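Local atomic coordinates of Lv-ranaspumin (Lv-RSN-1) (Leptodactylus vastus, PDB entry 4K82), a protein that serves as a surfactant protein of the frog's foam nest, probably lowering the surface tension of water so that the foam can form and persist. Residues C67-D70 with D71-D75; G199-L202 with I203-C207. All blocks are in the same frame, centred on the assembly; numbering follows the deposited sequence.

From the N terminus, the chain first reaches interaction 1, where the loop after helix 48-64 turns into the start of helix 69-76, and only much later interaction 2, midway along the C-terminal helix 196-212. Both are local: the first spans the cap and opening turn of helix 69-76, the second lies inside helix 196-212; neither closes a long loop, and they follow in series without nesting or crossing. Their centres lie about 36 Å apart, on opposite sides of the centre of this largely helical chain. Each holds one half of a disulfide: Cys-67 ties interaction 1 to Cys-18 of helix 14-24, and Cys-207 ties interaction 2 to Cys-146, just beyond helix 133-144.

Interaction 1: residues C67-D70 with D71-D75; sequences CALD and DIVAD
Ala-68 and Asp-71 meet at the N-terminal turn of helix 69-76, with Ala-68 in the N-cap position. The CB of Ala-68 lies 3.8 Å from Asp-71 OD2, beside the carboxylate. Alanine has no side-chain acceptor with which to cap the turn, but Asp-71, three residues on, reaches back to it through a water. This water accepts from Ala-68 N at 3.0 Å and donates to Asp-71 OD2 at 2.7 Å, recalling, with a water interposed, the bond by which the third residue of a capping box receives the N-cap amide. The first torsion of Asp-71 (chi1 -71°) sets CG beside its own backbone N and opposite the carbonyl carbon, which turns the carboxylate back toward the helix start. Asp-70 also puts an acid in this first turn, where the positive end of the helix dipole would probably favour negative charge.

The inner side of the turn is apolar. Leu-69 extends with CG opposite its backbone N (chi1 -179°), and CG meets Val-73 CG2 at 4.1 Å, the two side chains crossing at a slant one turn apart. Leu-69 also touches Leu-58 and Leu-62 of helix 48-64, while both it and Val-73 rest on Ile-92 of helix 89-102, so this side of the short helix packs between its neighbours. Ile-72 adds a contact with Leu-62.

Regular backbone bonds begin at the cap. Ile-72 N donates to Ala-68 O at 3.3 Å, and Ala-74 N bonds to Asp-70 O at 3.0 Å. Between them, Val-73 N donates to Leu-69 O at 2.8 Å, and Val-73 CG2 sits 3.4 Å from that same Leu-69 O.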
ATOM      1  N   CYS A  67     -12.139 -13.772   6.160  1.00 27.04           N
ATOM      2  CA  CYS A  67     -13.273 -12.994   6.644  1.00 27.06           C
ATOM      3  C   CYS A  67     -14.181 -12.556   5.500  1.00 26.52           C
ATOM      4  O   CYS A  67     -13.816 -12.650   4.332  1.00 30.78           O
ATOM      5  CB  CYS A  67     -12.778 -11.795   7.445  1.00 28.70           C
ATOM      6  SG  CYS A  67     -11.732 -12.284   8.844  1.00 35.39           S
ATOM      7  N   ALA A  68     -15.380 -12.093   5.839  1.00 28.42           N
ATOM      8  CA  ALA A  68     -16.337 -11.658   4.829  1.00 23.63           C
ATOM      9  C   ALA A  68     -16.709 -10.211   5.099  1.00 23.51           C
ATOM     10  O   ALA A  68     -17.110  -9.880   6.217  1.00 23.70           O
ATOM     11  CB  ALA A  68     -17.578 -12.528   4.865  1.00 29.89           C
ATOM     12  N   LEU A  69     -16.577  -9.358   4.086  1.00 23.23           N
ATOM     13  CA  LEU A  69     -16.904  -7.948   4.255  1.00 22.34           C
ATOM     14  C   LEU A  69     -18.361  -7.779   4.691  1.00 21.58           C
ATOM     15  O   LEU A  69     -18.678  -6.907   5.500  1.00 23.32           O
ATOM     16  CB  LEU A  69     -16.635  -7.150   2.977  1.00 21.43           C
ATOM     17  CG  LEU A  69     -16.933  -5.646   3.113  1.00 22.65           C
ATOM     18  CD1 LEU A  69     -16.151  -4.980   4.250  1.00 25.46           C
ATOM     19  CD2 LEU A  69     -16.679  -4.916   1.806  1.00 27.07           C
ATOM     20  N   ASP A  70     -19.242  -8.629   4.168  1.00 22.37           N
ATOM     21  CA  ASP A  70     -20.663  -8.544   4.513  1.00 28.06           C
ATOM     22  C   ASP A  70     -20.880  -8.675   6.014  1.00 27.21           C
ATOM     23  O   ASP A  70     -21.707  -7.958   6.594  1.00 26.34           O
ATOM     24  CB  ASP A  70     -21.464  -9.638   3.803  1.00 30.22           C
ATOM     25  CG  ASP A  70     -21.685  -9.348   2.335  1.00 44.37           C
ATOM     26  OD1 ASP A  70     -21.607  -8.169   1.936  1.00 46.81           O
ATOM     27  OD2 ASP A  70     -21.950 -10.308   1.582  1.00 53.60           O
ATOM     28  N   ASP A  71     -20.143  -9.593   6.636  1.00 28.12           N
ATOM     29  CA  ASP A  71     -20.217  -9.776   8.083  1.00 28.74           C
ATOM     30  C   ASP A  71     -19.753  -8.522   8.807  1.00 27.52           C
ATOM     31  O   ASP A  71     -20.364  -8.108   9.789  1.00 25.55           O
ATOM     32  CB  ASP A  71     -19.358 -10.954   8.542  1.00 27.91           C
ATOM     33  CG  ASP A  71     -19.933 -12.289   8.146  1.00 33.79           C
ATOM     34  OD1 ASP A  71     -21.122 -12.331   7.777  1.00 37.81           O
ATOM     35  OD2 ASP A  71     -19.189 -13.290   8.214  1.00 35.43           O
ATOM     36  N   ILE A  72     -18.653  -7.935   8.335  1.00 22.43           N
ATOM     37  CA  ILE A  72     -18.127  -6.719   8.949  1.00 24.75           C
ATOM     38  C   ILE A  72     -19.119  -5.566   8.815  1.00 23.06           C
ATOM     39  O   ILE A  72     -19.349  -4.817   9.768  1.00 25.31           O
ATOM     40  CB  ILE A  72     -16.739  -6.340   8.378  1.00 20.74           C
ATOM     41  CG1 ILE A  72     -15.723  -7.417   8.766  1.00 23.17           C
ATOM     42  CG2 ILE A  72     -16.306  -4.970   8.897  1.00 25.94           C
ATOM     43  CD1 ILE A  72     -14.419  -7.359   7.994  1.00 25.58           C
ATOM     44  N   VAL A  73     -19.737  -5.441   7.645  1.00 20.34           N
ATOM     45  CA  VAL A  73     -20.723  -4.385   7.439  1.00 19.61           C
ATOM     46  C   VAL A  73     -21.926  -4.545   8.378  1.00 24.85           C
ATOM     47  O   VAL A  73     -22.443  -3.560   8.906  1.00 27.07           O
ATOM     48  CB  VAL A  73     -21.194  -4.315   5.961  1.00 24.34           C
ATOM     49  CG1 VAL A  73     -22.374  -3.378   5.822  1.00 28.03           C
ATOM     50  CG2 VAL A  73     -20.055  -3.839   5.059  1.00 24.09           C
ATOM     51  N   ALA A  74     -22.354  -5.788   8.580  1.00 25.04           N
ATOM     52  CA  ALA A  74     -23.444  -6.095   9.509  1.00 30.34           C
ATOM     53  C   ALA A  74     -23.114  -5.612  10.917  1.00 33.43           C
ATOM     54  O   ALA A  74     -23.927  -4.953  11.573  1.00 34.56           O
ATOM     55  CB  ALA A  74     -23.736  -7.588   9.515  1.00 31.95           C
ATOM     56  N   ASP A  75     -21.907  -5.930  11.377  1.00 30.95           N
ATOM     57  CA  ASP A  75     -21.464  -5.513  12.706  1.00 37.80           C
ATOM     58  C   ASP A  75     -21.246  -4.002  12.864  1.00 41.48           C
ATOM     59  O   ASP A  75     -21.353  -3.475  13.972  1.00 50.63           O
ATOM     60  CB  ASP A  75     -20.190  -6.266  13.100  1.00 37.40           C
ATOM     61  CG  ASP A  75     -20.385  -7.767  13.113  1.00 43.80           C
ATOM     62  OD1 ASP A  75     -21.547  -8.217  13.191  1.00 43.76           O
ATOM     63  OD2 ASP A  75     -19.376  -8.498  13.042  1.00 44.01           O
TER
HETATM   64  O   HOH W   1     -16.467 -13.141   8.423  1.00 36.43           O

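Interaction 2: residues G199-L202 with I203-C207; sequences GDLL and ILVLC
Ile-203 N donates to Gly-199 O at 2.8 Å, and the CG1 and CD1 branch of Ile-203 runs past that same carbonyl oxygen. Leu-204 follows with an ordinary helical bond from its N to Asp-200 O, while the Asp-200 carboxylate turns to a salt bridge with Lys-196. At Val-205 the helix widens: its N makes a weak bond to Leu-201 O at 3.1 Å, and its backbone phi of -123° departs from helical values. Here helix 196-212 holds a pi-type turn, in which the pairing slips from four residues to five. Leu-206 N thus bonds the same Leu-201 O at 2.8 Å, so that one oxygen receives two donors. With its CG opposite the backbone N (chi1 178°), Leu-201 lays CD1 against Val-205 CB at 4.0 Å and CG against Leu-206 CD1 at 3.7 Å. An alanine in place of Leu-201 would remove both contacts and would probably open a gap beside Leu-206, whose other neighbours include Phe-137 and Val-116. Cys-207 N then keeps the five-residue spacing by donating to Leu-202 O at 2.8 Å, and its SG, disulfide-bonded to Cys-146, lies 3.6 Å from that Leu-202 O.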
ATOM      1  N   GLY A 199      15.242   8.752  -5.739  1.00 19.28           N
ATOM      2  CA  GLY A 199      16.146   8.397  -4.660  1.00 20.16           C
ATOM      3  C   GLY A 199      15.667   8.837  -3.286  1.00 20.29           C
ATOM      4  O   GLY A 199      15.777   8.089  -2.316  1.00 22.15           O
ATOM      5  N   ASP A 200      15.134  10.057  -3.210  1.00 20.92           N
ATOM      6  CA  ASP A 200      14.566  10.577  -1.969  1.00 25.79           C
ATOM      7  C   ASP A 200      13.414   9.716  -1.481  1.00 20.61           C
ATOM      8  O   ASP A 200      13.317   9.404  -0.296  1.00 22.27           O
ATOM      9  CB  ASP A 200      14.045  12.003  -2.172  1.00 25.33           C
ATOM     10  CG  ASP A 200      15.151  13.018  -2.278  1.00 40.39           C
ATOM     11  OD1 ASP A 200      16.300  12.676  -1.933  1.00 32.65           O
ATOM     12  OD2 ASP A 200      14.863  14.161  -2.699  1.00 40.28           O
ATOM     13  N   LEU A 201      12.534   9.346  -2.399  1.00 20.64           N
ATOM     14  CA  LEU A 201      11.396   8.507  -2.049  1.00 21.84           C
ATOM     15  C   LEU A 201      11.879   7.173  -1.479  1.00 20.52           C
ATOM     16  O   LEU A 201      11.380   6.704  -0.449  1.00 20.64           O
ATOM     17  CB  LEU A 201      10.495   8.310  -3.268  1.00 22.01           C
ATOM     18  CG  LEU A 201       9.281   7.401  -3.078  1.00 26.30           C
ATOM     19  CD1 LEU A 201       8.314   8.016  -2.082  1.00 30.64           C
ATOM     20  CD2 LEU A 201       8.604   7.161  -4.406  1.00 28.52           C
ATOM     21  N   LEU A 202      12.851   6.551  -2.140  0.57 22.27           N
ATOM     22  CA  LEU A 202      13.391   5.279  -1.656  0.57 21.95           C
ATOM     23  C   LEU A 202      14.037   5.446  -0.299  0.57 21.70           C
ATOM     24  O   LEU A 202      13.684   4.773   0.665  0.57 21.65           O
ATOM     25  CB  LEU A 202      14.431   4.723  -2.625  0.57 21.89           C
ATOM     26  CG  LEU A 202      13.903   3.985  -3.844  0.57 22.96           C
ATOM     27  CD1 LEU A 202      15.050   3.689  -4.788  0.57 21.37           C
ATOM     28  CD2 LEU A 202      13.222   2.693  -3.414  0.57 22.24           C
ATOM     29  N   ILE A 203      14.987   6.365  -0.225  1.00 20.32           N
ATOM     30  CA  ILE A 203      15.801   6.494   0.976  1.00 26.50           C
ATOM     31  C   ILE A 203      15.057   7.073   2.187  1.00 26.48           C
ATOM     32  O   ILE A 203      15.218   6.586   3.309  1.00 29.01           O
ATOM     33  CB  ILE A 203      17.073   7.310   0.667  1.00 27.24           C
ATOM     34  CG1 ILE A 203      17.933   6.554  -0.356  1.00 33.07           C
ATOM     35  CG2 ILE A 203      17.847   7.626   1.945  1.00 33.23           C
ATOM     36  CD1 ILE A 203      18.973   7.410  -1.066  1.00 33.77           C
ATOM     37  N   LEU A 204      14.241   8.096   1.966  1.00 23.50           N
ATOM     38  CA  LEU A 204      13.583   8.777   3.079  1.00 32.18           C
ATOM     39  C   LEU A 204      12.267   8.130   3.500  1.00 27.12           C
ATOM     40  O   LEU A 204      11.843   8.267   4.650  1.00 26.50           O
ATOM     41  CB  LEU A 204      13.314  10.243   2.728  1.00 29.05           C
ATOM     42  CG  LEU A 204      14.504  11.198   2.655  1.00 39.17           C
ATOM     43  CD1 LEU A 204      14.040  12.556   2.153  1.00 34.25           C
ATOM     44  CD2 LEU A 204      15.157  11.321   4.021  1.00 39.86           C
ATOM     45  N   VAL A 205      11.627   7.430   2.570  1.00 25.19           N
ATOM     46  CA  VAL A 205      10.249   6.993   2.761  1.00 22.35           C
ATOM     47  C   VAL A 205      10.088   5.474   2.648  1.00 22.93           C
ATOM     48  O   VAL A 205       9.694   4.796   3.604  1.00 21.59           O
ATOM     49  CB  VAL A 205       9.320   7.695   1.746  1.00 23.36           C
ATOM     50  CG1 VAL A 205       7.900   7.263   1.945  1.00 24.60           C
ATOM     51  CG2 VAL A 205       9.429   9.235   1.880  1.00 26.38           C
ATOM     52  N   LEU A 206      10.413   4.934   1.483  1.00 20.85           N
ATOM     53  CA  LEU A 206      10.133   3.514   1.225  1.00 19.23           C
ATOM     54  C   LEU A 206      11.008   2.546   2.030  1.00 21.19           C
ATOM     55  O   LEU A 206      10.507   1.583   2.631  1.00 19.44           O
ATOM     56  CB  LEU A 206      10.222   3.212  -0.272  1.00 20.27           C
ATOM     57  CG  LEU A 206       9.134   3.862  -1.132  1.00 21.09           C
ATOM     58  CD1 LEU A 206       9.467   3.712  -2.610  1.00 23.73           C
ATOM     59  CD2 LEU A 206       7.761   3.254  -0.810  1.00 23.76           C
ATOM     60  N   CYS A 207      12.314   2.770   2.037  1.00 20.58           N
ATOM     61  CA  CYS A 207      13.182   1.861   2.784  1.00 22.51           C
ATOM     62  C   CYS A 207      12.896   1.866   4.297  1.00 22.60           C
ATOM     63  O   CYS A 207      12.866   0.814   4.922  1.00 23.76           O
ATOM     64  CB  CYS A 207      14.663   2.099   2.461  1.00 24.78           C
ATOM     65  SG  CYS A 207      15.160   1.446   0.820  1.00 28.08           S
TER